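Local coordinates for endonuclease V (Homo sapiens, PDB 6OZE), which probably cleaves RNA strands near inosine, the product of adenosine deamination, in a reaction that depends on metal ions, at residues V45-L59 against V69-A81. The protein carries 4 engineered substitutions. Residues are numbered along the deposited sequence; the frame is centred on the assembly and turned at random. Where two conformers were deposited one is given.
Sequences VSFVAGDSVRACASL and VVYEESRMVSLTA. Unlike the reference sequence in segment 45-59: Ala49 (reference Lys). With ACT (acetate ion), chain B.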
loop_
_atom_site.group_PDB
_atom_site.type_symbol
_atom_site.label_atom_id
_atom_site.label_comp_id
_atom_site.label_asym_id
_atom_site.label_seq_id
_atom_site.Cartn_x
_atom_site.Cartn_y
_atom_site.Cartn_z
ATOM N N VAL A 45 -1.604 -4.101 8.152
ATOM C CA VAL A 45 -1.127 -4.971 9.218
ATOM C C VAL A 45 -0.524 -4.087 10.293
ATOM O O VAL A 45 0.309 -3.223 9.996
ATOM C CB VAL A 45 -0.089 -5.994 8.720
ATOM C CG1 VAL A 45 0.407 -6.858 9.894
ATOM C CG2 VAL A 45 -0.704 -6.863 7.658
ATOM N N SER A 46 -0.935 -4.307 11.541
ATOM C CA SER A 46 -0.458 -3.521 12.667
ATOM C C SER A 46 -0.038 -4.453 13.782
ATOM O O SER A 46 -0.823 -5.307 14.192
ATOM C CB SER A 46 -1.569 -2.613 13.202
ATOM O OG SER A 46 -1.859 -1.592 12.251
ATOM N N PHE A 47 1.170 -4.260 14.300
ATOM C CA PHE A 47 1.649 -5.071 15.407
ATOM C C PHE A 47 1.038 -4.627 16.724
ATOM O O PHE A 47 0.756 -3.443 16.945
ATOM C CB PHE A 47 3.167 -4.995 15.517
ATOM C CG PHE A 47 3.869 -5.621 14.371
ATOM C CD1 PHE A 47 4.147 -4.889 13.230
ATOM C CD2 PHE A 47 4.229 -6.953 14.418
ATOM C CE1 PHE A 47 4.787 -5.467 12.161
ATOM C CE2 PHE A 47 4.869 -7.535 13.357
ATOM C CZ PHE A 47 5.151 -6.788 12.222
ATOM N N VAL A 48 0.824 -5.605 17.601
ATOM C CA VAL A 48 0.476 -5.317 18.983
ATOM C C VAL A 48 1.654 -4.632 19.658
ATOM O O VAL A 48 2.786 -5.135 19.618
ATOM C CB VAL A 48 0.102 -6.618 19.707
ATOM C CG1 VAL A 48 -0.141 -6.367 21.186
ATOM C CG2 VAL A 48 -1.121 -7.214 19.038
ATOM N N ALA A 49 1.387 -3.485 20.286
ATOM C CA ALA A 49 2.431 -2.715 20.957
ATOM C C ALA A 49 3.232 -3.598 21.902
ATOM O O ALA A 49 2.671 -4.393 22.660
ATOM C CB ALA A 49 1.801 -1.559 21.736
ATOM N N GLY A 50 4.554 -3.461 21.842
ATOM C CA GLY A 50 5.413 -4.324 22.626
ATOM C C GLY A 50 5.519 -5.733 22.100
ATOM O O GLY A 50 5.867 -6.646 22.856
ATOM N N ASP A 51 5.223 -5.942 20.818
ATOM C CA ASP A 51 5.287 -7.272 20.238
ATOM C C ASP A 51 5.662 -7.176 18.768
ATOM O O ASP A 51 5.179 -6.299 18.046
ATOM C CB ASP A 51 3.960 -8.022 20.391
ATOM C CG ASP A 51 4.111 -9.504 20.151
ATOM O OD1 ASP A 51 4.995 -9.867 19.352
ATOM O OD2 ASP A 51 3.370 -10.299 20.768
ATOM N N SER A 52 6.515 -8.102 18.335
ATOM C CA SER A 52 6.908 -8.217 16.940
ATOM C C SER A 52 6.333 -9.448 16.258
ATOM O O SER A 52 6.630 -9.669 15.078
ATOM C CB SER A 52 8.436 -8.215 16.810
ATOM O OG SER A 52 8.999 -9.361 17.428
ATOM N N VAL A 53 5.537 -10.267 16.952
ATOM C CA VAL A 53 4.908 -11.439 16.359
ATOM C C VAL A 53 3.392 -11.276 16.227
ATOM O O VAL A 53 2.841 -11.419 15.139
ATOM C CB VAL A 53 5.303 -12.749 17.087
ATOM C CG1 VAL A 53 6.818 -12.931 17.043
ATOM C CG2 VAL A 53 4.816 -12.783 18.526
ATOM N N ARG A 54 2.701 -10.954 17.324
ATOM C CA ARG A 54 1.247 -10.819 17.234
ATOM C C ARG A 54 0.855 -9.500 16.584
ATOM O O ARG A 54 1.398 -8.439 16.914
ATOM C CB ARG A 54 0.587 -10.944 18.610
ATOM C CG ARG A 54 -0.895 -11.332 18.561
ATOM C CD ARG A 54 -1.114 -12.753 18.007
ATOM N NE ARG A 54 -2.509 -13.180 18.116
ATOM C CZ ARG A 54 -3.047 -14.202 17.450
ATOM N NH1 ARG A 54 -4.331 -14.505 17.629
ATOM N NH2 ARG A 54 -2.313 -14.912 16.602
ATOM N N ALA A 55 -0.118 -9.569 15.682
ATOM C CA ALA A 55 -0.513 -8.418 14.896
ATOM C C ALA A 55 -1.971 -8.582 14.510
ATOM O O ALA A 55 -2.591 -9.625 14.761
ATOM C CB ALA A 55 0.362 -8.300 13.641
ATOM N N CYS A 56 -2.531 -7.537 13.912
ATOM C CA CYS A 56 -3.853 -7.610 13.313
ATOM C C CYS A 56 -3.738 -7.279 11.834
ATOM O O CYS A 56 -3.039 -6.330 11.458
ATOM C CB CYS A 56 -4.814 -6.633 13.987
ATOM S SG CYS A 56 -6.488 -6.760 13.387
ATOM N N ALA A 57 -4.393 -8.081 10.999
ATOM C CA ALA A 57 -4.479 -7.831 9.564
ATOM C C ALA A 57 -5.910 -7.434 9.245
ATOM O O ALA A 57 -6.857 -8.074 9.724
ATOM C CB ALA A 57 -4.087 -9.086 8.770
ATOM N N SER A 58 -6.076 -6.365 8.452
ATOM C CA SER A 58 -7.404 -5.865 8.132
ATOM C C SER A 58 -7.553 -5.605 6.639
ATOM O O SER A 58 -6.607 -5.166 5.969
ATOM C CB SER A 58 -7.704 -4.556 8.874
ATOM O OG SER A 58 -7.699 -4.778 10.287
ATOM N N LEU A 59 -8.754 -5.871 6.140
ATOM C CA LEU A 59 -9.151 -5.533 4.775
ATOM C C LEU A 59 -10.460 -4.778 4.837
ATOM O O LEU A 59 -11.414 -5.231 5.480
ATOM C CB LEU A 59 -9.316 -6.816 3.947
ATOM C CG LEU A 59 -10.057 -6.680 2.612
ATOM C CD1 LEU A 59 -9.228 -5.844 1.641
ATOM C CD2 LEU A 59 -10.319 -8.060 2.027
ATOM N N VAL A 69 -17.582 2.811 3.871
ATOM C CA VAL A 69 -17.180 1.423 4.081
ATOM C C VAL A 69 -18.345 0.500 3.744
ATOM O O VAL A 69 -19.445 0.639 4.292
ATOM C CB VAL A 69 -16.680 1.201 5.518
ATOM C CG1 VAL A 69 -16.366 -0.279 5.752
ATOM C CG2 VAL A 69 -15.427 2.031 5.786
ATOM N N VAL A 70 -18.099 -0.459 2.848
ATOM C CA VAL A 70 -19.085 -1.485 2.515
ATOM C C VAL A 70 -18.676 -2.877 2.977
ATOM O O VAL A 70 -19.527 -3.781 2.997
ATOM C CB VAL A 70 -19.442 -1.480 1.011
ATOM C CG1 VAL A 70 -20.083 -0.155 0.621
ATOM C CG2 VAL A 70 -18.203 -1.699 0.168
ATOM N N TYR A 71 -17.421 -3.075 3.364
ATOM C CA TYR A 71 -16.963 -4.363 3.872
ATOM C C TYR A 71 -15.780 -4.116 4.786
ATOM O O TYR A 71 -14.928 -3.277 4.484
ATOM C CB TYR A 71 -16.505 -5.280 2.730
ATOM C CG TYR A 71 -15.976 -6.625 3.192
ATOM C CD1 TYR A 71 -16.837 -7.673 3.421
ATOM C CD2 TYR A 71 -14.615 -6.830 3.391
ATOM C CE1 TYR A 71 -16.371 -8.905 3.837
ATOM C CE2 TYR A 71 -14.136 -8.077 3.818
ATOM C CZ TYR A 71 -15.025 -9.094 4.038
ATOM O OH TYR A 71 -14.576 -10.339 4.455
ATOM N N GLU A 72 -15.714 -4.852 5.889
ATOM C CA GLU A 72 -14.535 -4.783 6.737
ATOM C C GLU A 72 -14.314 -6.124 7.410
ATOM O O GLU A 72 -15.267 -6.778 7.843
ATOM C CB GLU A 72 -14.655 -3.679 7.797
ATOM C CG GLU A 72 -15.863 -3.790 8.697
ATOM C CD GLU A 72 -16.002 -2.598 9.627
ATOM O OE1 GLU A 72 -15.726 -1.460 9.186
ATOM O OE2 GLU A 72 -16.379 -2.800 10.798
ATOM N N GLU A 73 -13.049 -6.541 7.475
ATOM C CA GLU A 73 -12.703 -7.757 8.194
ATOM C C GLU A 73 -11.330 -7.577 8.817
ATOM O O GLU A 73 -10.402 -7.113 8.151
ATOM C CB GLU A 73 -12.724 -8.972 7.265
ATOM C CG GLU A 73 -12.399 -10.309 7.972
ATOM C CD GLU A 73 -13.455 -10.748 8.983
ATOM O OE1 GLU A 73 -14.616 -10.297 8.895
ATOM O OE2 GLU A 73 -13.122 -11.572 9.862
ATOM N N SER A 74 -11.206 -7.946 10.096
ATOM C CA SER A 74 -9.940 -7.858 10.815
ATOM C C SER A 74 -9.700 -9.191 11.498
ATOM O O SER A 74 -10.647 -9.823 11.978
ATOM C CB SER A 74 -9.997 -6.797 11.907
ATOM O OG SER A 74 -10.157 -5.498 11.340
ATOM N N ARG A 75 -8.444 -9.626 11.541
ATOM C CA ARG A 75 -8.110 -10.885 12.197
ATOM C C ARG A 75 -6.785 -10.744 12.922
ATOM O O ARG A 75 -5.815 -10.238 12.352
ATOM C CB ARG A 75 -8.018 -12.021 11.175
ATOM C CG ARG A 75 -9.337 -12.351 10.529
ATOM C CD ARG A 75 -9.611 -13.836 10.591
ATOM N NE ARG A 75 -9.554 -14.430 9.263
ATOM C CZ ARG A 75 -10.549 -14.374 8.386
ATOM N NH1 ARG A 75 -11.677 -13.752 8.705
ATOM N NH2 ARG A 75 -10.418 -14.939 7.193
ATOM N N MET A 76 -6.732 -11.216 14.166
ATOM C CA MET A 76 -5.455 -11.332 14.854
ATOM C C MET A 76 -4.663 -12.485 14.252
ATOM O O MET A 76 -5.212 -13.560 13.979
ATOM C CB MET A 76 -5.644 -11.620 16.345
ATOM C CG MET A 76 -6.434 -10.592 17.150
ATOM S SD MET A 76 -5.698 -8.930 17.096
ATOM C CE MET A 76 -4.160 -9.228 17.955
ATOM N N VAL A 77 -3.366 -12.256 14.052
ATOM C CA VAL A 77 -2.481 -13.207 13.392
ATOM C C VAL A 77 -1.132 -13.189 14.097
ATOM O O VAL A 77 -0.796 -12.251 14.820
ATOM C CB VAL A 77 -2.294 -12.874 11.890
ATOM C CG1 VAL A 77 -3.633 -12.920 11.151
ATOM C CG2 VAL A 77 -1.653 -11.509 11.726
ATOM N N SER A 78 -0.354 -14.248 13.885
ATOM C CA SER A 78 1.000 -14.351 14.420
ATOM C C SER A 78 1.986 -14.347 13.257
ATOM O O SER A 78 1.969 -15.267 12.434
ATOM C CB SER A 78 1.165 -15.635 15.229
ATOM O OG SER A 78 0.361 -15.606 16.396
ATOM N N LEU A 79 2.837 -13.322 13.199
ATOM C CA LEU A 79 3.807 -13.146 12.114
ATOM C C LEU A 79 5.082 -13.873 12.514
ATOM O O LEU A 79 5.986 -13.303 13.127
ATOM C CB LEU A 79 4.084 -11.668 11.864
ATOM C CG LEU A 79 2.899 -10.725 11.636
ATOM C CD1 LEU A 79 3.362 -9.434 10.978
ATOM C CD2 LEU A 79 1.840 -11.364 10.791
ATOM N N THR A 80 5.155 -15.154 12.164
ATOM C CA THR A 80 6.251 -15.989 12.631
ATOM C C THR A 80 7.452 -16.004 11.690
ATOM O O THR A 80 8.525 -16.467 12.092
ATOM C CB THR A 80 5.743 -17.407 12.906
ATOM O OG1 THR A 80 5.037 -17.890 11.755
ATOM C CG2 THR A 80 4.808 -17.407 14.105
ATOM N N ALA A 81 7.308 -15.507 10.467
ATOM C CA ALA A 81 8.459 -15.389 9.585
ATOM C C ALA A 81 9.441 -14.369 10.159
ATOM O O ALA A 81 9.024 -13.372 10.754
ATOM C CB ALA A 81 8.020 -14.952 8.188
HETATM C C ACT B . -4.881 -12.666 20.311
HETATM O O ACT B . -3.635 -12.523 20.377
HETATM O OXT ACT B . -5.583 -13.069 19.350
HETATM C CH3 ACT B . -5.650 -12.347 21.622
#
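Arg54 reaches across to the strand 69-78 and lays one face of its guanidinium over Met76 C and Val77 N, which sit offset toward the rim of the group. The chain bends at chi2 (66°), which turns the group back along the neighbouring strand. NH2 donates to Ser78 OG at 2.8 Å, a bent bond with the hydroxyl 20° out of the guanidinium plane. NE and NH1 hold the two oxygens of an acetate ion, probably picked up from the crystallisation solution; NH1 to OXT is 2.6 Å and nearly straight. With an alanine here, the Ser78 hydroxyl would probably lose its NH2 donor and the Met76-Val77 backbone its cover.

On the same face, Met76 curls at chi2 and chi3. Its SD lies 4.0 Å from Cys56 CB. Its CE touches Val48 CG2 at 3.8 Å, the two side chains crossing at about a right angle. Further along, Ser58 OG and Ser74 OG share a hydrogen bond of 2.8 Å; Ser58 OG also bonds Ser235 OG.

Just past the strand, Leu79 packs on the side of the sheet that bears Ala55 and Val77. Its CD1 sits 3.4 Å from both CE2 and CZ of the obliquely set Phe47 ring, and meets Val45 CG1 tip to tip. Its CG rests against Ala55 CB at 4.0 Å. Leu79 N gives an almost straight bond to Val53 O, which fixes this end of the pairing.

Between the two faces runs an antiparallel ladder, with hydrogen-bonded pairs Ala55-Val77, Ala57-Arg75 and Leu59-Glu73. The hairpin forms one side of the mixed sheet of this RNase H-like fold: 69-78 is an outermost strand, and 54-63 lies between it and 39-47. Helix 89-106 packs on Val77 and Leu79 through Phe95, while helix 226-242 packs on Cys56 and Ser74 through His238.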